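Local coordinates for protein probable acetyltransferase (Pseudomonas aeruginosa PAO1, PDB 2EUI) that is of unknown function but probably transfers an acyl group, perhaps from coenzyme A, to an unidentified acceptor, at residues 49-54 with 58-63; 84-89 with 93-98; 68-71 with 76-79; 20-25 with 32-37. All coordinates share one frame; numbering follows the deposited sequence.

Overall arrangement
Along the chain the order is interaction 4, then 1, 3 and 2. Interactions 1, 2 and 3 all reach the same mixed sheet of the GNAT fold: strand 60-71 pairs with strand 48-53 in interaction 1 and with strand 76-86 in interaction 3, and strand 76-86 meets helix 92-109 in interaction 2. Interactions 1 and 2 touch, their centres about 9 Å apart. Interaction 3 lies about 25 Å from each of the other three centres, on the opposite side of the chain's centre. Interaction 4 joins helices 11-24 and 31-44, and Y21 packs on F63 and Y85. Interactions 3 and 4 also touch the second subunit, so both lie at the dimer interface.

Interaction 1 (49-54 with 58-63); sequences IYLALA and DRLLGF
L51, L53 and L60 meet on one face of a beta hairpin in the GNAT fold, where strand 48-53 turns back into the antiparallel strand 60-71. The backbone pairing contains a beta bulge: L51 faces F63 and L53 faces L60 as non-hydrogen-bonded pairs, leaving L61 and G62 together opposite the single residue A52. Two hydrogen bonds serve A52. Its N reaches G62 O at 3.0 Å, and its O receives L61 N at 2.9 Å. A further CA-H...O contact runs from F63 CA to Y50 O.

Apolar contacts centre on one methyl. L60 CG is turned anti to the backbone N (chi1 -160°), which carries CD1 across to L51 CD2 at 3.4 Å and to L53 CD2 at 3.6 Å. L51 CD2 also meets F63 CB, at 3.7 Å. L14 and L17 of helix 11-24 cover L60 and F63 on this face. A52 points to the other face, where V95 of helix 92-109 packs on it.

Beyond the paired strands, A54 faces the returning chain, and its O is hydrogen-bonded to R2. R59 has its chain extended from CG to NE and lays its guanidinium near A54, with L61 CD2 over one face of the group. L61 CD1 lies against A54, 3.4 Å from A54 N and 4.0 Å from A54 CB.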
loop_
_atom_site.group_PDB
_atom_site.type_symbol
_atom_site.label_atom_id
_atom_site.label_comp_id
_atom_site.label_asym_id
_atom_site.label_seq_id
_atom_site.Cartn_x
_atom_site.Cartn_y
_atom_site.Cartn_z
ATOM N N ILE A 49 6.020 -1.894 -12.809
ATOM C CA ILE A 49 7.326 -1.257 -12.877
ATOM C C ILE A 49 7.533 -0.657 -14.265
ATOM O O ILE A 49 7.538 -1.375 -15.259
ATOM C CB ILE A 49 8.444 -2.289 -12.607
ATOM C CG1 ILE A 49 8.393 -2.712 -11.139
ATOM C CG2 ILE A 49 9.818 -1.722 -13.010
ATOM C CD1 ILE A 49 9.403 -3.765 -10.769
ATOM N N TYR A 50 7.694 0.660 -14.338
ATOM C CA TYR A 50 7.925 1.303 -15.625
ATOM C C TYR A 50 9.417 1.533 -15.807
ATOM O O TYR A 50 10.114 1.902 -14.867
ATOM C CB TYR A 50 7.174 2.634 -15.725
ATOM C CG TYR A 50 5.676 2.487 -15.791
ATOM C CD1 TYR A 50 5.071 1.756 -16.815
ATOM C CD2 TYR A 50 4.861 3.041 -14.807
ATOM C CE1 TYR A 50 3.688 1.575 -16.852
ATOM C CE2 TYR A 50 3.477 2.869 -14.833
ATOM C CZ TYR A 50 2.899 2.133 -15.855
ATOM O OH TYR A 50 1.535 1.941 -15.863
ATOM N N LEU A 51 9.890 1.295 -17.026
ATOM C CA LEU A 51 11.295 1.450 -17.371
ATOM C C LEU A 51 11.496 2.496 -18.459
ATOM O O LEU A 51 10.858 2.428 -19.511
ATOM C CB LEU A 51 11.875 0.121 -17.880
ATOM C CG LEU A 51 11.775 -1.112 -16.982
ATOM C CD1 LEU A 51 12.294 -2.355 -17.709
ATOM C CD2 LEU A 51 12.547 -0.852 -15.704
ATOM N N ALA A 52 12.381 3.457 -18.204
ATOM C CA ALA A 52 12.704 4.496 -19.189
ATOM C C ALA A 52 13.928 4.008 -19.960
ATOM O O ALA A 52 15.022 3.897 -19.392
ATOM C CB ALA A 52 13.016 5.831 -18.494
ATOM N N LEU A 53 13.743 3.713 -21.245
ATOM C CA LEU A 53 14.839 3.220 -22.082
ATOM C C LEU A 53 15.237 4.186 -23.196
ATOM O O LEU A 53 14.376 4.780 -23.853
ATOM C CB LEU A 53 14.457 1.880 -22.708
ATOM C CG LEU A 53 13.811 0.841 -21.793
ATOM C CD1 LEU A 53 13.758 -0.515 -22.509
ATOM C CD2 LEU A 53 14.597 0.743 -20.482
ATOM N N ALA A 54 16.543 4.339 -23.404
ATOM C CA ALA A 54 17.057 5.218 -24.456
ATOM C C ALA A 54 16.549 4.663 -25.784
ATOM O O ALA A 54 16.466 3.446 -25.949
ATOM C CB ALA A 54 18.570 5.226 -24.433
ATOM N N ASP A 58 18.777 -0.861 -25.354
ATOM C CA ASP A 58 18.021 -1.175 -24.155
ATOM C C ASP A 58 18.845 -0.849 -22.914
ATOM O O ASP A 58 19.206 -1.742 -22.151
ATOM C CB ASP A 58 17.626 -2.666 -24.123
ATOM C CG ASP A 58 16.581 -3.031 -25.178
ATOM O OD1 ASP A 58 15.536 -2.348 -25.248
ATOM O OD2 ASP A 58 16.798 -4.010 -25.928
ATOM N N ARG A 59 19.165 0.423 -22.709
ATOM C CA ARG A 59 19.908 0.769 -21.512
ATOM C C ARG A 59 18.977 1.541 -20.576
ATOM O O ARG A 59 18.396 2.563 -20.925
ATOM C CB ARG A 59 21.189 1.538 -21.863
ATOM C CG ARG A 59 21.158 3.028 -21.718
ATOM C CD ARG A 59 22.574 3.539 -21.441
ATOM N NE ARG A 59 22.592 4.951 -21.065
ATOM C CZ ARG A 59 22.361 5.939 -21.918
ATOM N NH1 ARG A 59 22.103 5.662 -23.196
ATOM N NH2 ARG A 59 22.375 7.198 -21.493
ATOM N N LEU A 60 18.809 0.990 -19.386
ATOM C CA LEU A 60 17.940 1.548 -18.366
ATOM C C LEU A 60 18.422 2.909 -17.830
ATOM O O LEU A 60 19.443 2.995 -17.142
ATOM C CB LEU A 60 17.834 0.522 -17.239
ATOM C CG LEU A 60 16.687 0.564 -16.240
ATOM C CD1 LEU A 60 15.339 0.530 -16.970
ATOM C CD2 LEU A 60 16.846 -0.629 -15.299
ATOM N N LEU A 61 17.670 3.965 -18.137
ATOM C CA LEU A 61 18.018 5.322 -17.705
ATOM C C LEU A 61 17.391 5.601 -16.358
ATOM O O LEU A 61 17.862 6.445 -15.589
ATOM C CB LEU A 61 17.510 6.345 -18.722
ATOM C CG LEU A 61 17.889 6.066 -20.184
ATOM C CD1 LEU A 61 16.969 6.842 -21.087
ATOM C CD2 LEU A 61 19.348 6.422 -20.441
ATOM N N GLY A 62 16.313 4.884 -16.080
ATOM C CA GLY A 62 15.628 5.063 -14.817
ATOM C C GLY A 62 14.437 4.129 -14.734
ATOM O O GLY A 62 14.094 3.449 -15.706
ATOM N N PHE A 63 13.801 4.078 -13.574
ATOM C CA PHE A 63 12.660 3.209 -13.446
ATOM C C PHE A 63 11.699 3.721 -12.385
ATOM O O PHE A 63 12.039 4.566 -11.562
ATOM C CB PHE A 63 13.122 1.789 -13.120
ATOM C CG PHE A 63 13.575 1.622 -11.713
ATOM C CD1 PHE A 63 12.663 1.341 -10.705
ATOM C CD2 PHE A 63 14.904 1.817 -11.375
ATOM C CE1 PHE A 63 13.070 1.264 -9.383
ATOM C CE2 PHE A 63 15.318 1.739 -10.047
ATOM C CZ PHE A 63 14.403 1.464 -9.053
#

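Interaction 2 (84-89 with 93-98); sequences IYVAEE and QLVADH
V86, the last residue of strand 76-86, points toward helix 92-109 and fits against V95 and A96. Its CB stands back and leaves the touching to the two methyls. CG1, anti to the backbone N (chi1 -176°), meets V95 CB at 4.0 Å. CG2, the branch beside the backbone N, reaches further in: it lies 3.7 Å from V95 CG1, 3.6 Å from the backbone N of A96 and 4.0 Å from A96 CB. The valine thus straddles V95 with both branches, and CG2 also touches the helix backbone. Two residues earlier on the strand, I84 continues the same apolar face and brings CD1 to 3.9 Å from A96 O.

The strand and helix segments run roughly antiparallel, at 146°, with axes 7.9 Å apart. This is the first half of a right-handed beta-alpha-beta crossover that continues into strand 112-120; in GNAT relatives the corresponding strand-to-helix loop binds the pyrophosphate of coenzyme A, which is not established here. V95 packs on L61 of strand 60-71 as well, and I84 on L99 and L100. Y85 points away from helix 92-109 and packs on L17 and K20 of helix 11-24.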
loop_
_atom_site.group_PDB
_atom_site.type_symbol
_atom_site.label_atom_id
_atom_site.label_comp_id
_atom_site.label_asym_id
_atom_site.label_seq_id
_atom_site.Cartn_x
_atom_site.Cartn_y
_atom_site.Cartn_z
ATOM N N ILE A 84 10.951 5.634 -7.427
ATOM C CA ILE A 84 11.169 6.450 -8.605
ATOM C C ILE A 84 12.681 6.662 -8.539
ATOM O O ILE A 84 13.228 6.922 -7.473
ATOM C CB ILE A 84 10.354 7.791 -8.546
ATOM C CG1 ILE A 84 10.707 8.666 -9.743
ATOM C CG2 ILE A 84 10.614 8.539 -7.251
ATOM C CD1 ILE A 84 10.239 8.115 -11.064
ATOM N N TYR A 85 13.374 6.496 -9.655
ATOM C CA TYR A 85 14.825 6.661 -9.625
ATOM C C TYR A 85 15.499 6.740 -10.981
ATOM O O TYR A 85 15.170 6.000 -11.911
ATOM C CB TYR A 85 15.458 5.516 -8.837
ATOM C CG TYR A 85 16.962 5.607 -8.710
ATOM C CD1 TYR A 85 17.550 6.462 -7.775
ATOM C CD2 TYR A 85 17.798 4.831 -9.511
ATOM C CE1 TYR A 85 18.934 6.535 -7.640
ATOM C CE2 TYR A 85 19.183 4.899 -9.382
ATOM C CZ TYR A 85 19.741 5.750 -8.448
ATOM O OH TYR A 85 21.102 5.835 -8.318
ATOM N N VAL A 86 16.466 7.640 -11.074
ATOM C CA VAL A 86 17.215 7.819 -12.309
ATOM C C VAL A 86 18.684 7.515 -12.045
ATOM O O VAL A 86 19.171 7.719 -10.944
ATOM C CB VAL A 86 17.088 9.263 -12.832
ATOM C CG1 VAL A 86 17.807 9.390 -14.161
ATOM C CG2 VAL A 86 15.617 9.641 -12.980
ATOM N N ALA A 87 19.383 7.010 -13.052
ATOM C CA ALA A 87 20.803 6.705 -12.904
ATOM C C ALA A 87 21.625 7.997 -13.073
ATOM O O ALA A 87 21.202 8.929 -13.765
ATOM C CB ALA A 87 21.219 5.664 -13.941
ATOM N N GLU A 88 22.790 8.049 -12.431
ATOM C CA GLU A 88 23.669 9.220 -12.496
ATOM C C GLU A 88 23.846 9.780 -13.906
ATOM O O GLU A 88 23.618 10.971 -14.147
ATOM C CB GLU A 88 25.061 8.882 -11.958
ATOM C CG GLU A 88 25.121 8.495 -10.505
ATOM C CD GLU A 88 26.551 8.461 -9.980
ATOM O OE1 GLU A 88 27.390 7.735 -10.556
ATOM O OE2 GLU A 88 26.835 9.164 -8.989
ATOM N N GLU A 89 24.284 8.913 -14.817
ATOM C CA GLU A 89 24.532 9.276 -16.209
ATOM C C GLU A 89 23.335 9.958 -16.836
ATOM O O GLU A 89 23.487 10.851 -17.669
ATOM C CB GLU A 89 24.878 8.033 -17.037
ATOM C CG GLU A 89 26.079 7.239 -16.523
ATOM C CD GLU A 89 25.855 6.656 -15.126
ATOM O OE1 GLU A 89 24.898 5.865 -14.956
ATOM O OE2 GLU A 89 26.640 6.996 -14.210
ATOM N N GLN A 93 15.676 14.865 -13.547
ATOM C CA GLN A 93 14.399 15.477 -13.918
ATOM C C GLN A 93 13.785 15.025 -15.246
ATOM O O GLN A 93 12.658 14.518 -15.269
ATOM C CB GLN A 93 14.535 17.001 -13.899
ATOM C CG GLN A 93 13.254 17.744 -14.255
ATOM C CD GLN A 93 13.181 19.113 -13.595
ATOM O OE1 GLN A 93 14.187 19.830 -13.505
ATOM N NE2 GLN A 93 11.987 19.487 -13.134
ATOM N N LEU A 94 14.505 15.219 -16.346
ATOM C CA LEU A 94 14.002 14.807 -17.653
ATOM C C LEU A 94 13.384 13.393 -17.639
ATOM O O LEU A 94 12.277 13.184 -18.144
ATOM C CB LEU A 94 15.136 14.864 -18.679
ATOM C CG LEU A 94 14.833 14.249 -20.048
ATOM C CD1 LEU A 94 13.588 14.896 -20.637
ATOM C CD2 LEU A 94 16.029 14.442 -20.972
ATOM N N VAL A 95 14.100 12.435 -17.051
ATOM C CA VAL A 95 13.650 11.043 -16.982
ATOM C C VAL A 95 12.640 10.770 -15.874
ATOM O O VAL A 95 11.656 10.044 -16.084
ATOM C CB VAL A 95 14.858 10.078 -16.828
ATOM C CG1 VAL A 95 14.392 8.693 -16.364
ATOM C CG2 VAL A 95 15.581 9.960 -18.167
ATOM N N ALA A 96 12.887 11.332 -14.693
ATOM C CA ALA A 96 11.976 11.150 -13.569
ATOM C C ALA A 96 10.580 11.544 -14.043
ATOM O O ALA A 96 9.598 10.860 -13.756
ATOM C CB ALA A 96 12.404 12.026 -12.405
ATOM N N ASP A 97 10.511 12.642 -14.792
ATOM C CA ASP A 97 9.254 13.169 -15.321
ATOM C C ASP A 97 8.470 12.206 -16.198
ATOM O O ASP A 97 7.349 11.825 -15.859
ATOM C CB ASP A 97 9.514 14.445 -16.115
ATOM C CG ASP A 97 9.276 15.694 -15.300
ATOM O OD1 ASP A 97 9.897 15.837 -14.221
ATOM O OD2 ASP A 97 8.464 16.535 -15.749
ATOM N N HIS A 98 9.048 11.836 -17.335
ATOM C CA HIS A 98 8.385 10.926 -18.252
ATOM C C HIS A 98 7.815 9.738 -17.512
ATOM O O HIS A 98 6.720 9.277 -17.816
ATOM C CB HIS A 98 9.360 10.446 -19.321
ATOM C CG HIS A 98 9.714 11.495 -20.324
ATOM N ND1 HIS A 98 8.785 12.047 -21.178
ATOM C CD2 HIS A 98 10.891 12.104 -20.601
ATOM C CE1 HIS A 98 9.373 12.951 -21.940
ATOM N NE2 HIS A 98 10.652 13.004 -21.610
#

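Interaction 3 (68-71 with 76-79); sequences PSFS and KRVW
S69 and V78 form a hydrogen-bonded antiparallel pair where the end of strand 60-71 meets the start of strand 76-86. S69 N donates to V78 O at 2.9 Å and V78 N to S69 O at 3.0 Å. Further along, S71 N bonds K76 O at 2.9 Å, whereas the return bond from K76 N to S71 O is weak. The two segments are strongly twisted, 134° between their directions.

F70 and R77 form a non-hydrogen-bonded pair whose side chains diverge at first and then come together. R77 bends at chi2 and chi3, folding its guanidinium back over strand 60-71. F70 CZ lies over one face of that group, 3.4 Å from NH1, with the two planes 29° apart; NH1 also makes a weak hydrogen bond to S69 O. W79 CZ3 meets P68 CB at 3.6 Å, R77 CD lies over a face of its indole, and its NE1 is hydrogen-bonded to T110. R41 of the second subunit makes a cation-pi contact with F70, and Y67 of that subunit packs on S69. The pairing is the turn-proximal end of the beta hairpin formed by strands 60-71 and 76-86 of the GNAT sheet, here lying at the dimer interface.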
loop_
_atom_site.group_PDB
_atom_site.type_symbol
_atom_site.label_atom_id
_atom_site.label_comp_id
_atom_site.label_asym_id
_atom_site.label_seq_id
_atom_site.Cartn_x
_atom_site.Cartn_y
_atom_site.Cartn_z
ATOM N N PRO A 68 -0.361 -1.777 -6.565
ATOM C CA PRO A 68 -1.819 -1.706 -6.695
ATOM C C PRO A 68 -2.522 -1.783 -5.334
ATOM O O PRO A 68 -2.145 -2.587 -4.481
ATOM C CB PRO A 68 -2.135 -2.910 -7.567
ATOM C CG PRO A 68 -1.119 -3.906 -7.099
ATOM C CD PRO A 68 0.142 -3.073 -7.053
ATOM N N SER A 69 -3.529 -0.939 -5.127
ATOM C CA SER A 69 -4.283 -0.940 -3.876
ATOM C C SER A 69 -5.737 -0.533 -4.101
ATOM O O SER A 69 -6.155 -0.335 -5.237
ATOM C CB SER A 69 -3.633 -0.012 -2.847
ATOM O OG SER A 69 -4.148 -0.283 -1.547
ATOM N N PHE A 70 -6.501 -0.412 -3.020
ATOM C CA PHE A 70 -7.918 -0.055 -3.119
ATOM C C PHE A 70 -8.405 0.787 -1.948
ATOM O O PHE A 70 -7.786 0.839 -0.887
ATOM C CB PHE A 70 -8.799 -1.319 -3.166
ATOM C CG PHE A 70 -8.560 -2.190 -4.360
ATOM C CD1 PHE A 70 -9.143 -1.895 -5.586
ATOM C CD2 PHE A 70 -7.719 -3.289 -4.272
ATOM C CE1 PHE A 70 -8.886 -2.678 -6.698
ATOM C CE2 PHE A 70 -7.461 -4.072 -5.382
ATOM C CZ PHE A 70 -8.049 -3.761 -6.596
ATOM N N SER A 71 -9.540 1.438 -2.159
ATOM C CA SER A 71 -10.184 2.237 -1.131
ATOM C C SER A 71 -11.508 1.529 -0.870
ATOM O O SER A 71 -12.348 1.418 -1.765
ATOM C CB SER A 71 -10.432 3.658 -1.634
ATOM O OG SER A 71 -11.069 4.423 -0.628
ATOM N N LYS A 76 -13.052 2.061 -5.092
ATOM C CA LYS A 76 -12.247 2.338 -6.262
ATOM C C LYS A 76 -10.763 2.007 -6.028
ATOM O O LYS A 76 -10.322 1.767 -4.890
ATOM C CB LYS A 76 -12.413 3.808 -6.653
ATOM C CG LYS A 76 -13.753 4.172 -7.264
ATOM C CD LYS A 76 -13.874 5.680 -7.403
ATOM C CE LYS A 76 -14.686 6.085 -8.635
ATOM N NZ LYS A 76 -14.016 5.711 -9.931
ATOM N N ARG A 77 -10.007 1.987 -7.125
ATOM C CA ARG A 77 -8.578 1.691 -7.109
ATOM C C ARG A 77 -7.765 2.837 -6.500
ATOM O O ARG A 77 -8.230 3.971 -6.441
ATOM C CB ARG A 77 -8.112 1.433 -8.549
ATOM C CG ARG A 77 -6.607 1.516 -8.770
ATOM C CD ARG A 77 -5.914 0.247 -8.339
ATOM N NE ARG A 77 -6.226 -0.858 -9.242
ATOM C CZ ARG A 77 -5.896 -2.121 -9.000
ATOM N NH1 ARG A 77 -5.253 -2.426 -7.882
ATOM N NH2 ARG A 77 -6.192 -3.073 -9.875
ATOM N N VAL A 78 -6.565 2.513 -6.028
ATOM C CA VAL A 78 -5.624 3.476 -5.466
ATOM C C VAL A 78 -4.248 2.981 -5.893
ATOM O O VAL A 78 -4.024 1.770 -5.988
ATOM C CB VAL A 78 -5.634 3.519 -3.926
ATOM C CG1 VAL A 78 -4.474 4.376 -3.426
ATOM C CG2 VAL A 78 -6.938 4.074 -3.428
ATOM N N TRP A 79 -3.329 3.904 -6.160
ATOM C CA TRP A 79 -1.989 3.515 -6.564
ATOM C C TRP A 79 -0.944 4.037 -5.598
ATOM O O TRP A 79 -0.828 5.240 -5.383
ATOM C CB TRP A 79 -1.679 4.004 -7.986
ATOM C CG TRP A 79 -2.382 3.218 -9.034
ATOM C CD1 TRP A 79 -3.511 3.574 -9.712
ATOM C CD2 TRP A 79 -2.059 1.896 -9.463
ATOM N NE1 TRP A 79 -3.921 2.548 -10.527
ATOM C CE2 TRP A 79 -3.048 1.498 -10.387
ATOM C CE3 TRP A 79 -1.042 0.990 -9.136
ATOM C CZ2 TRP A 79 -3.039 0.245 -11.008
ATOM C CZ3 TRP A 79 -1.035 -0.258 -9.753
ATOM C CH2 TRP A 79 -2.031 -0.619 -10.669
#

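Interaction 4 (20-25 with 32-37); sequences KYREFY and ESSRKF
R22 and S34 join the first two helices of the GNAT fold, helix 11-24 and helix 31-44, which follow each other in the chain through a short loop. In relatives this helical pair commonly helps to shape the acceptor-substrate side of the enzyme. Within these segments the backbones stay apart, R22 CA and S34 CA being nearest at 8.9 Å, and the arginine side chain spans the gap. R22 sets out with CG beside the backbone N (chi1 -64°), runs straight through chi2, and then bends at chi3 (54°), which presents the flat side of its guanidinium to the serine.

S34 OG sits over that face. It is 3.6 Å from both R22 CD and R22 CZ, and 3.7 Å from R22 NE, so it lies above the group and not at the end of an N-H. The hydroxyl and the guanidinium are therefore in van der Waals contact, and each is hydrogen-bonded to other groups. S34 OG bonds Y30 O, just before its own helix. R22 NH1 bonds L28 O of the connecting loop, which, with weak hydrogen bonds from NE and NH2 to S72 O and L73 O of the second subunit, probably helps to stabilise the charge of this buried group. L75 of the second subunit packs on both R22 and S34, and S34 also packs on F18 and V19. Between residues 20-25 and 32-37 the nearest approach is R22 NH1 to S34 OG, 3.2 Å, at an angle too poor for a hydrogen bond.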
loop_
_atom_site.group_PDB
_atom_site.type_symbol
_atom_site.label_atom_id
_atom_site.label_comp_id
_atom_site.label_asym_id
_atom_site.label_seq_id
_atom_site.Cartn_x
_atom_site.Cartn_y
_atom_site.Cartn_z
ATOM N N LYS A 20 21.287 0.192 -6.982
ATOM C CA LYS A 20 21.778 1.569 -6.938
ATOM C C LYS A 20 20.810 2.431 -6.150
ATOM O O LYS A 20 21.209 3.229 -5.293
ATOM C CB LYS A 20 21.888 2.132 -8.355
ATOM C CG LYS A 20 22.806 1.371 -9.284
ATOM C CD LYS A 20 24.208 1.911 -9.219
ATOM C CE LYS A 20 25.088 1.169 -10.187
ATOM N NZ LYS A 20 24.349 0.950 -11.458
ATOM N N TYR A 21 19.530 2.269 -6.476
ATOM C CA TYR A 21 18.428 2.988 -5.833
ATOM C C TYR A 21 18.399 2.781 -4.313
ATOM O O TYR A 21 18.358 3.742 -3.544
ATOM C CB TYR A 21 17.106 2.516 -6.442
ATOM C CG TYR A 21 15.882 2.853 -5.626
ATOM C CD1 TYR A 21 15.449 4.168 -5.495
ATOM C CD2 TYR A 21 15.160 1.855 -4.981
ATOM C CE1 TYR A 21 14.327 4.482 -4.746
ATOM C CE2 TYR A 21 14.042 2.158 -4.230
ATOM C CZ TYR A 21 13.626 3.474 -4.115
ATOM O OH TYR A 21 12.504 3.787 -3.378
ATOM N N ARG A 22 18.415 1.518 -3.895
ATOM C CA ARG A 22 18.385 1.174 -2.487
ATOM C C ARG A 22 19.648 1.669 -1.805
ATOM O O ARG A 22 19.615 2.140 -0.670
ATOM C CB ARG A 22 18.258 -0.348 -2.317
ATOM C CG ARG A 22 16.957 -0.947 -2.865
ATOM C CD ARG A 22 16.873 -2.453 -2.645
ATOM N NE ARG A 22 17.062 -2.808 -1.240
ATOM C CZ ARG A 22 18.235 -3.135 -0.703
ATOM N NH1 ARG A 22 19.321 -3.156 -1.462
ATOM N NH2 ARG A 22 18.329 -3.434 0.582
ATOM N N GLU A 23 20.772 1.561 -2.500
ATOM C CA GLU A 23 22.033 2.004 -1.925
ATOM C C GLU A 23 22.028 3.515 -1.779
ATOM O O GLU A 23 22.455 4.051 -0.755
ATOM C CB GLU A 23 23.204 1.578 -2.807
ATOM C CG GLU A 23 23.348 0.093 -2.955
ATOM C CD GLU A 23 24.532 -0.284 -3.815
ATOM O OE1 GLU A 23 24.594 0.170 -4.984
ATOM O OE2 GLU A 23 25.401 -1.041 -3.323
ATOM N N PHE A 24 21.526 4.188 -2.809
ATOM C CA PHE A 24 21.479 5.640 -2.825
ATOM C C PHE A 24 20.671 6.210 -1.672
ATOM O O PHE A 24 20.867 7.356 -1.278
ATOM C CB PHE A 24 20.891 6.129 -4.147
ATOM C CG PHE A 24 20.835 7.621 -4.265
ATOM C CD1 PHE A 24 21.946 8.341 -4.686
ATOM C CD2 PHE A 24 19.674 8.313 -3.925
ATOM C CE1 PHE A 24 21.902 9.736 -4.768
ATOM C CE2 PHE A 24 19.620 9.703 -4.001
ATOM C CZ PHE A 24 20.737 10.418 -4.425
ATOM N N TYR A 25 19.760 5.410 -1.131
ATOM C CA TYR A 25 18.919 5.868 -0.033
ATOM C C TYR A 25 19.276 5.301 1.342
ATOM O O TYR A 25 18.469 5.357 2.271
ATOM C CB TYR A 25 17.446 5.599 -0.362
ATOM C CG TYR A 25 16.904 6.563 -1.388
ATOM C CD1 TYR A 25 16.735 7.910 -1.082
ATOM C CD2 TYR A 25 16.600 6.140 -2.680
ATOM C CE1 TYR A 25 16.278 8.815 -2.041
ATOM C CE2 TYR A 25 16.142 7.035 -3.648
ATOM C CZ TYR A 25 15.981 8.369 -3.323
ATOM O OH TYR A 25 15.504 9.253 -4.268
ATOM N N GLU A 32 21.520 -10.164 -4.235
ATOM C CA GLU A 32 20.641 -11.292 -4.469
ATOM C C GLU A 32 19.239 -11.130 -3.911
ATOM O O GLU A 32 18.267 -11.441 -4.587
ATOM C CB GLU A 32 21.270 -12.568 -3.933
ATOM C CG GLU A 32 22.276 -13.184 -4.900
ATOM C CD GLU A 32 23.134 -14.255 -4.247
ATOM O OE1 GLU A 32 22.552 -15.227 -3.711
ATOM O OE2 GLU A 32 24.383 -14.115 -4.270
ATOM N N SER A 33 19.119 -10.637 -2.688
ATOM C CA SER A 33 17.797 -10.456 -2.107
ATOM C C SER A 33 17.034 -9.413 -2.901
ATOM O O SER A 33 15.804 -9.444 -2.991
ATOM C CB SER A 33 17.910 -10.016 -0.650
ATOM O OG SER A 33 18.537 -11.020 0.119
ATOM N N SER A 34 17.774 -8.475 -3.476
ATOM C CA SER A 34 17.151 -7.430 -4.259
ATOM C C SER A 34 16.650 -8.008 -5.573
ATOM O O SER A 34 15.540 -7.709 -6.003
ATOM C CB SER A 34 18.139 -6.300 -4.487
ATOM O OG SER A 34 18.388 -5.627 -3.254
ATOM N N ARG A 35 17.450 -8.859 -6.203
ATOM C CA ARG A 35 17.027 -9.461 -7.450
ATOM C C ARG A 35 15.895 -10.442 -7.145
ATOM O O ARG A 35 14.969 -10.600 -7.937
ATOM C CB ARG A 35 18.202 -10.179 -8.124
ATOM C CG ARG A 35 17.867 -10.758 -9.498
ATOM C CD ARG A 35 19.073 -11.437 -10.129
ATOM N NE ARG A 35 18.865 -11.835 -11.522
ATOM C CZ ARG A 35 17.967 -12.733 -11.928
ATOM N NH1 ARG A 35 17.174 -13.345 -11.054
ATOM N NH2 ARG A 35 17.869 -13.028 -13.217
ATOM N N LYS A 36 15.964 -11.099 -5.991
ATOM C CA LYS A 36 14.930 -12.059 -5.609
ATOM C C LYS A 36 13.607 -11.348 -5.329
ATOM O O LYS A 36 12.544 -11.842 -5.703
ATOM C CB LYS A 36 15.366 -12.871 -4.383
ATOM C CG LYS A 36 14.391 -13.982 -4.029
ATOM C CD LYS A 36 13.919 -14.700 -5.303
ATOM C CE LYS A 36 12.844 -15.755 -5.044
ATOM N NZ LYS A 36 12.393 -16.424 -6.312
ATOM N N PHE A 37 13.687 -10.186 -4.678
ATOM C CA PHE A 37 12.515 -9.368 -4.356
ATOM C C PHE A 37 11.762 -8.968 -5.631
ATOM O O PHE A 37 10.540 -9.135 -5.723
ATOM C CB PHE A 37 12.945 -8.101 -3.598
ATOM C CG PHE A 37 11.806 -7.183 -3.256
ATOM C CD1 PHE A 37 10.932 -7.490 -2.225
ATOM C CD2 PHE A 37 11.584 -6.027 -3.998
ATOM C CE1 PHE A 37 9.843 -6.660 -1.932
ATOM C CE2 PHE A 37 10.506 -5.192 -3.718
ATOM C CZ PHE A 37 9.631 -5.509 -2.681
#